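Local coordinates for Thiol:disulfide interchange protein DsbL (PDB 3C7M) that forms disulfide bonds in the periplasm by passing its own redox-active disulfide to other proteins, acting with DsbI to introduce an essential disulfide into the arylsulfate sulfotransferase AssT, at residues Q92-K95 with A96-Y100; A133-E136 with A137-E141; F1-G4 with T5-V9. All coordinates share one frame; numbering follows the deposited sequence.

Contact 1. Residues Q92-K95 with A96-Y100; sequences QFKK and AKFAY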
loop_
_atom_site.group_PDB
_atom_site.type_symbol
_atom_site.label_atom_id
_atom_site.label_comp_id
_atom_site.label_asym_id
_atom_site.label_seq_id
_atom_site.Cartn_x
_atom_site.Cartn_y
_atom_site.Cartn_z
ATOM N N GLN A 92 -12.517 -0.705 5.061
ATOM C CA GLN A 92 -12.011 -1.802 5.881
ATOM C C GLN A 92 -10.494 -1.948 5.745
ATOM O O GLN A 92 -9.803 -2.229 6.726
ATOM C CB GLN A 92 -12.740 -3.100 5.548
ATOM C CG GLN A 92 -14.194 -3.087 6.021
ATOM C CD GLN A 92 -14.923 -4.373 5.700
ATOM O OE1 GLN A 92 -15.328 -4.602 4.559
ATOM N NE2 GLN A 92 -15.104 -5.219 6.709
ATOM N N PHE A 93 -9.978 -1.736 4.537
ATOM C CA PHE A 93 -8.528 -1.759 4.330
ATOM C C PHE A 93 -7.852 -0.727 5.224
ATOM O O PHE A 93 -6.881 -1.042 5.915
ATOM C CB PHE A 93 -8.169 -1.512 2.860
ATOM C CG PHE A 93 -6.732 -1.115 2.648
ATOM C CD1 PHE A 93 -5.713 -2.057 2.768
ATOM C CD2 PHE A 93 -6.397 0.198 2.334
ATOM C CE1 PHE A 93 -4.390 -1.704 2.574
ATOM C CE2 PHE A 93 -5.071 0.565 2.131
ATOM C CZ PHE A 93 -4.061 -0.388 2.256
ATOM N N LYS A 94 -8.370 0.503 5.213
ATOM C CA LYS A 94 -7.803 1.577 6.016
ATOM C C LYS A 94 -7.751 1.200 7.500
ATOM O O LYS A 94 -6.737 1.411 8.173
ATOM C CB LYS A 94 -8.604 2.858 5.819
ATOM C CG LYS A 94 -8.044 4.030 6.575
ATOM C CD LYS A 94 -8.741 5.324 6.194
ATOM C CE LYS A 94 -8.432 6.396 7.222
ATOM N NZ LYS A 94 -8.836 7.736 6.707
ATOM N N LYS A 95 -8.830 0.604 7.990
ATOM C CA LYS A 95 -8.905 0.213 9.391
ATOM C C LYS A 95 -7.855 -0.837 9.727
ATOM O O LYS A 95 -7.157 -0.721 10.741
ATOM C CB LYS A 95 -10.302 -0.299 9.723
ATOM C CG LYS A 95 -11.363 0.793 9.703
ATOM C CD LYS A 95 -12.744 0.239 9.996
ATOM C CE LYS A 95 -13.804 1.334 9.937
ATOM N NZ LYS A 95 -15.168 0.756 10.153
ATOM N N ALA A 96 -7.739 -1.859 8.880
ATOM C CA ALA A 96 -6.737 -2.893 9.109
ATOM C C ALA A 96 -5.319 -2.337 9.024
ATOM O O ALA A 96 -4.468 -2.661 9.861
ATOM C CB ALA A 96 -6.911 -4.050 8.134
ATOM N N LYS A 97 -5.066 -1.494 8.019
ATOM C CA LYS A 97 -3.732 -0.938 7.807
ATOM C C LYS A 97 -3.262 -0.153 9.025
ATOM O O LYS A 97 -2.155 -0.357 9.515
ATOM C CB LYS A 97 -3.704 -0.062 6.556
ATOM C CG LYS A 97 -2.341 0.573 6.279
ATOM C CD LYS A 97 -2.334 1.440 5.009
ATOM C CE LYS A 97 -3.451 2.467 5.000
ATOM N NZ LYS A 97 -3.198 3.586 4.024
ATOM N N PHE A 98 -4.122 0.715 9.543
ATOM C CA PHE A 98 -3.712 1.492 10.702
ATOM C C PHE A 98 -3.644 0.681 11.985
ATOM O O PHE A 98 -2.830 0.996 12.866
ATOM C CB PHE A 98 -4.520 2.776 10.835
ATOM C CG PHE A 98 -4.062 3.840 9.890
ATOM C CD1 PHE A 98 -2.873 4.527 10.127
ATOM C CD2 PHE A 98 -4.782 4.117 8.738
ATOM C CE1 PHE A 98 -2.424 5.490 9.238
ATOM C CE2 PHE A 98 -4.345 5.092 7.852
ATOM C CZ PHE A 98 -3.171 5.782 8.110
ATOM N N ALA A 99 -4.453 -0.374 12.072
ATOM C CA ALA A 99 -4.372 -1.283 13.214
ATOM C C ALA A 99 -3.011 -1.976 13.244
ATOM O O ALA A 99 -2.403 -2.109 14.312
ATOM C CB ALA A 99 -5.493 -2.303 13.174
ATOM N N TYR A 100 -2.533 -2.417 12.078
ATOM C CA TYR A 100 -1.215 -3.047 12.011
ATOM C C TYR A 100 -0.094 -2.066 12.293
ATOM O O TYR A 100 0.847 -2.398 12.999
ATOM C CB TYR A 100 -0.981 -3.745 10.665
ATOM C CG TYR A 100 -1.745 -5.040 10.541
ATOM C CD1 TYR A 100 -1.637 -6.033 11.513
ATOM C CD2 TYR A 100 -2.568 -5.277 9.447
ATOM C CE1 TYR A 100 -2.345 -7.234 11.400
ATOM C CE2 TYR A 100 -3.274 -6.462 9.322
ATOM C CZ TYR A 100 -3.157 -7.443 10.301
ATOM O OH TYR A 100 -3.869 -8.620 10.167
#

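Contact 2. Residues A133-E136 with A137-E141; sequences ADFE and AALKE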
loop_
_atom_site.group_PDB
_atom_site.type_symbol
_atom_site.label_atom_id
_atom_site.label_comp_id
_atom_site.label_asym_id
_atom_site.label_seq_id
_atom_site.Cartn_x
_atom_site.Cartn_y
_atom_site.Cartn_z
ATOM N N ALA A 133 -13.992 -16.410 9.180
ATOM C CA ALA A 133 -14.637 -17.222 8.152
ATOM C C ALA A 133 -14.785 -16.455 6.835
ATOM O O ALA A 133 -14.484 -16.990 5.766
ATOM C CB ALA A 133 -15.997 -17.733 8.640
ATOM N N ASP A 134 -15.222 -15.198 6.916
ATOM C CA ASP A 134 -15.389 -14.377 5.710
ATOM C C ASP A 134 -14.066 -14.108 5.000
ATOM O O ASP A 134 -13.993 -14.165 3.771
ATOM C CB ASP A 134 -16.099 -13.063 6.028
ATOM C CG ASP A 134 -17.592 -13.237 6.235
ATOM O OD1 ASP A 134 -18.091 -14.381 6.151
ATOM O OD2 ASP A 134 -18.266 -12.220 6.467
ATOM N N PHE A 135 -13.024 -13.827 5.780
ATOM C CA PHE A 135 -11.682 -13.641 5.234
ATOM C C PHE A 135 -11.207 -14.889 4.484
ATOM O O PHE A 135 -10.692 -14.802 3.363
ATOM C CB PHE A 135 -10.710 -13.277 6.361
ATOM C CG PHE A 135 -9.261 -13.438 5.995
ATOM C CD1 PHE A 135 -8.649 -12.547 5.117
ATOM C CD2 PHE A 135 -8.505 -14.485 6.527
ATOM C CE1 PHE A 135 -7.302 -12.693 4.773
ATOM C CE2 PHE A 135 -7.158 -14.640 6.186
ATOM C CZ PHE A 135 -6.562 -13.736 5.303
ATOM N N GLU A 136 -11.389 -16.056 5.094
ATOM C CA GLU A 136 -10.915 -17.291 4.480
ATOM C C GLU A 136 -11.618 -17.564 3.150
ATOM O O GLU A 136 -10.978 -17.952 2.171
ATOM C CB GLU A 136 -11.044 -18.462 5.453
ATOM C CG GLU A 136 -10.054 -18.362 6.608
ATOM C CD GLU A 136 -10.268 -19.409 7.687
ATOM O OE1 GLU A 136 -11.191 -20.247 7.551
ATOM O OE2 GLU A 136 -9.510 -19.390 8.682
ATOM N N ALA A 137 -12.925 -17.323 3.114
ATOM C CA ALA A 137 -13.709 -17.458 1.888
ATOM C C ALA A 137 -13.241 -16.476 0.811
ATOM O O ALA A 137 -13.059 -16.861 -0.344
ATOM C CB ALA A 137 -15.191 -17.261 2.188
ATOM N N ALA A 138 -13.028 -15.219 1.202
ATOM C CA ALA A 138 -12.665 -14.154 0.261
ATOM C C ALA A 138 -11.275 -14.348 -0.335
ATOM O O ALA A 138 -11.027 -13.995 -1.491
ATOM C CB ALA A 138 -12.759 -12.795 0.941
ATOM N N LEU A 139 -10.376 -14.920 0.459
ATOM C CA LEU A 139 -9.005 -15.145 0.037
ATOM C C LEU A 139 -8.938 -16.118 -1.144
ATOM O O LEU A 139 -8.022 -16.040 -1.956
ATOM C CB LEU A 139 -8.177 -15.645 1.225
ATOM C CG LEU A 139 -6.677 -15.874 1.052
ATOM C CD1 LEU A 139 -5.969 -14.601 0.618
ATOM C CD2 LEU A 139 -6.097 -16.408 2.345
ATOM N N LYS A 140 -9.936 -16.998 -1.256
ATOM C CA LYS A 140 -9.980 -17.994 -2.332
ATOM C C LYS A 140 -10.396 -17.416 -3.683
ATOM O O LYS A 140 -10.203 -18.067 -4.719
ATOM C CB LYS A 140 -10.928 -19.146 -1.968
ATOM C CG LYS A 140 -10.465 -20.015 -0.819
ATOM C CD LYS A 140 -11.558 -20.999 -0.434
ATOM C CE LYS A 140 -11.239 -21.693 0.876
ATOM N NZ LYS A 140 -12.380 -22.542 1.336
ATOM N N GLU A 141 -10.965 -16.210 -3.678
ATOM C CA GLU A 141 -11.527 -15.605 -4.891
ATOM C C GLU A 141 -10.449 -15.189 -5.898
ATOM O O GLU A 141 -9.395 -14.676 -5.506
ATOM C CB GLU A 141 -12.423 -14.413 -4.546
ATOM C CG GLU A 141 -13.640 -14.771 -3.691
ATOM C CD GLU A 141 -14.686 -15.560 -4.454
ATOM O OE1 GLU A 141 -15.233 -15.025 -5.441
ATOM O OE2 GLU A 141 -14.967 -16.712 -4.061
#

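Contact 3. Residues F1-G4 with T5-V9; sequences FTEG and TDYMV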
loop_
_atom_site.group_PDB
_atom_site.type_symbol
_atom_site.label_atom_id
_atom_site.label_comp_id
_atom_site.label_asym_id
_atom_site.label_seq_id
_atom_site.Cartn_x
_atom_site.Cartn_y
_atom_site.Cartn_z
ATOM N N PHE A 1 10.810 19.925 -11.669
ATOM C CA PHE A 1 11.358 18.704 -11.001
ATOM C C PHE A 1 12.391 18.021 -11.889
ATOM O O PHE A 1 12.357 18.166 -13.113
ATOM C CB PHE A 1 10.235 17.731 -10.633
ATOM C CG PHE A 1 9.226 18.308 -9.678
ATOM C CD1 PHE A 1 9.489 18.357 -8.312
ATOM C CD2 PHE A 1 8.016 18.808 -10.145
ATOM C CE1 PHE A 1 8.560 18.898 -7.426
ATOM C CE2 PHE A 1 7.080 19.353 -9.266
ATOM C CZ PHE A 1 7.353 19.398 -7.908
ATOM N N THR A 2 13.298 17.274 -11.262
ATOM C CA THR A 2 14.469 16.737 -11.954
ATOM C C THR A 2 14.622 15.220 -11.806
ATOM O O THR A 2 14.644 14.690 -10.690
ATOM C CB THR A 2 15.756 17.424 -11.448
ATOM O OG1 THR A 2 15.540 18.840 -11.368
ATOM C CG2 THR A 2 16.928 17.148 -12.382
ATOM N N GLU A 3 14.746 14.534 -12.941
ATOM C CA GLU A 3 15.088 13.113 -12.946
ATOM C C GLU A 3 16.447 12.927 -12.275
ATOM O O GLU A 3 17.399 13.665 -12.564
ATOM C CB GLU A 3 15.125 12.571 -14.376
ATOM C CG GLU A 3 15.296 11.058 -14.450
ATOM C CD GLU A 3 15.289 10.516 -15.870
ATOM O OE1 GLU A 3 14.912 11.251 -16.809
ATOM O OE2 GLU A 3 15.660 9.337 -16.046
ATOM N N GLY A 4 16.528 11.956 -11.368
ATOM C CA GLY A 4 17.741 11.716 -10.588
ATOM C C GLY A 4 17.719 12.326 -9.197
ATOM O O GLY A 4 18.504 11.935 -8.326
ATOM N N THR A 5 16.818 13.285 -8.996
ATOM C CA THR A 5 16.670 13.963 -7.715
ATOM C C THR A 5 15.280 13.698 -7.143
ATOM O O THR A 5 15.139 13.144 -6.055
ATOM C CB THR A 5 16.883 15.486 -7.860
ATOM O OG1 THR A 5 18.179 15.734 -8.421
ATOM C CG2 THR A 5 16.769 16.185 -6.505
ATOM N N ASP A 6 14.263 14.099 -7.897
ATOM C CA ASP A 6 12.872 13.998 -7.453
ATOM C C ASP A 6 12.252 12.646 -7.781
ATOM O O ASP A 6 11.372 12.168 -7.062
ATOM C CB ASP A 6 12.054 15.137 -8.050
ATOM C CG ASP A 6 12.542 16.490 -7.583
ATOM O OD1 ASP A 6 12.389 16.785 -6.381
ATOM O OD2 ASP A 6 13.091 17.244 -8.412
ATOM N N TYR A 7 12.723 12.037 -8.865
ATOM C CA TYR A 7 12.195 10.766 -9.324
ATOM C C TYR A 7 13.215 10.066 -10.208
ATOM O O TYR A 7 14.217 10.660 -10.618
ATOM C CB TYR A 7 10.887 10.975 -10.103
ATOM C CG TYR A 7 11.067 11.665 -11.440
ATOM C CD1 TYR A 7 11.121 13.057 -11.524
ATOM C CD2 TYR A 7 11.197 10.929 -12.616
ATOM C CE1 TYR A 7 11.294 13.697 -12.750
ATOM C CE2 TYR A 7 11.370 11.558 -13.845
ATOM C CZ TYR A 7 11.421 12.941 -13.903
ATOM O OH TYR A 7 11.593 13.561 -15.118
ATOM N N MET A 8 12.944 8.800 -10.496
ATOM C CA MET A 8 13.713 8.034 -11.475
ATOM C C MET A 8 12.752 7.217 -12.338
ATOM O O MET A 8 11.568 7.067 -12.003
ATOM C CB MET A 8 14.776 7.162 -10.794
ATOM C CG MET A 8 14.254 6.144 -9.780
ATOM S SD MET A 8 13.642 4.605 -10.500
ATOM C CE MET A 8 15.144 3.868 -11.154
ATOM N N VAL A 9 13.255 6.715 -13.459
ATOM C CA VAL A 9 12.459 5.903 -14.365
ATOM C C VAL A 9 12.821 4.437 -14.153
ATOM O O VAL A 9 13.985 4.049 -14.285
ATOM C CB VAL A 9 12.683 6.289 -15.850
ATOM C CG1 VAL A 9 11.784 5.465 -16.758
ATOM C CG2 VAL A 9 12.423 7.784 -16.062
HETATM O O HOH W 1 10.580 16.443 -15.202
HETATM O O HOH W 2 14.532 19.355 -8.618
HETATM O O HOH W 3 15.872 7.619 -14.122
HETATM O O HOH W 4 19.371 14.886 -10.916
#

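Contact 1. Residues Q92-K95 with A96-Y100
One face of the Phe93 ring has Lys97 CB above it, 4.3 Å from the plane and offset toward the rim. Farther along, at the CZ/CE2 end, Lys97 CD reaches Phe93 CZ at 3.7 Å and Lys97 CE lies 3.8 Å from Phe93 CE2. The lysine gets there because its chain, extended as far as CD, bends at chi3 (52°) and keeps its methylenes along the end of the ring. Its ammonium continues toward Asp36, a long and weak ion pair. Phe93 meets Phe72 edge-to-face, and both Phe93 and Lys97 touch Phe25 of strand 20-25.

The Phe98 ring is met at its edge: Lys94 CG lies in its plane, 3.9 Å from Phe98 CD2. Lys94 O comes to the same edge, 3.4 Å from Phe98 CD2. Beyond CG the extended Lys94 chain leads away from the ring, and NZ is hydrogen-bonded to Phe87 O.

Backbone N-H groups of residues 96 to 99 bond to the carbonyls of residues 92 to 95. Lys97 N to Phe93 O is the shortest, at 2.8 Å, and Ala99 N to Lys95 O the most bent, at 149°. Asp79 receives the N-H groups of Gln92 and Phe93. This i to i+4 pattern is the first turns of alpha-helix 92-106, part of the helical region of a DsbA-like thioredoxin fold.

Contact 2. Residues A133-E136 with A137-E141
Helix 132-139, a short surface helix of the DsbA-like helical region, is spanned here by one i to i+4 side-chain pair and three backbone bonds. Phe135 and Leu139 run alongside each other in one direction, and Leu139 CD2 approaches Phe135 CZ obliquely at 4.0 Å. Both side chains place CG opposite the backbone N (chi1 164° for Phe135, -176° for Leu139), which aligns ring and isobutyl group on the same flank of the helix. That flank faces inward: Phe135 packs on Val71 and Val74 of helix 65-81 and on Ile121 and Leu125 of helix 117-128, while Leu139 reaches Val144 and Leu148 of helix 142-150.

In the backbone, Ala137 N binds Ala133 O at 3.1 Å, Ala138 N binds Asp134 O at 2.9 Å and Leu139 N binds Phe135 O at 2.9 Å. The last is the most bent, with 148° at the hydrogen. After it the spacing shortens, and Glu141 N bonds to Ala138 O at 3.1 Å. Glu141 then stands at the N-cap position of helix 142-150.

On the outer side, Lys140 CG rests 3.7 Å from Glu136 O. The charged ends stay apart, Glu136 OE1 and Lys140 NZ being 6.7 Å from each other, and Glu136 OE2 is instead bound by Gln132. The side-chain contact is thus apolar, whereas Glu136 and Lys140 could add at most a distant electrostatic attraction.

Contact 3. Residues F1-G4 with T5-V9
Tyr7 places CG between its backbone N and carbonyl carbon (chi1 69°), which turns the ring back under Glu3. Glu3 CA sits over one ring face, 3.9 Å from the centroid, in a CH-pi contact. The Glu3 chain runs extended across the rim, with Glu3 CB 3.7 Å from Tyr7 OH. With chi1 at -63°, Asp6 sends its carboxylate toward the chain start, where OD2 takes the N-H of Thr2 at 2.9 Å on its anti lone pair. The same carboxylate stands nearly perpendicular to the Phe1 ring, with Asp6 CG in the ring plane, 3.7 Å from Phe1 CD1.

These groups close a tight turn at the N-terminus leading into strand 7-9, an outermost strand of the thioredoxin-type sheet. Thr2 O takes two donors: Asp6 N nearly along the C=O axis, and Thr5 N from above the carbonyl plane. Gly4 N binds Tyr7 O at 2.8 Å, and Gly4 turns the chain with a positive phi of 98°. Water molecules link Phe1 O to Tyr7 OH and Glu3 OE2 to Val9 N. Phe1 also rests on Asp187, a cadmium ligand, and Leu188 of helix 182-193.

How the contacts relate
Contact 1 is partly buried and lies deepest, with its centre about 11 Å from the centre of the chain; contacts 2 and 3 are surface contacts. Contacts 1 and 2, with centres about 17 Å apart, belong to the helical region and do not touch, but both pack side chains on helices 65-81 and 117-128. Each pairs a phenylalanine with the residue four later: a lysine's methylenes in contact 1, a leucine in contact 2. Contact 3, on the opposite side of the chain's centre from both, joins the N-terminal loop to an edge strand, against helix 182-193. There a carboxylate, a ring face and waters do much of the holding, instead of regular helical bonds.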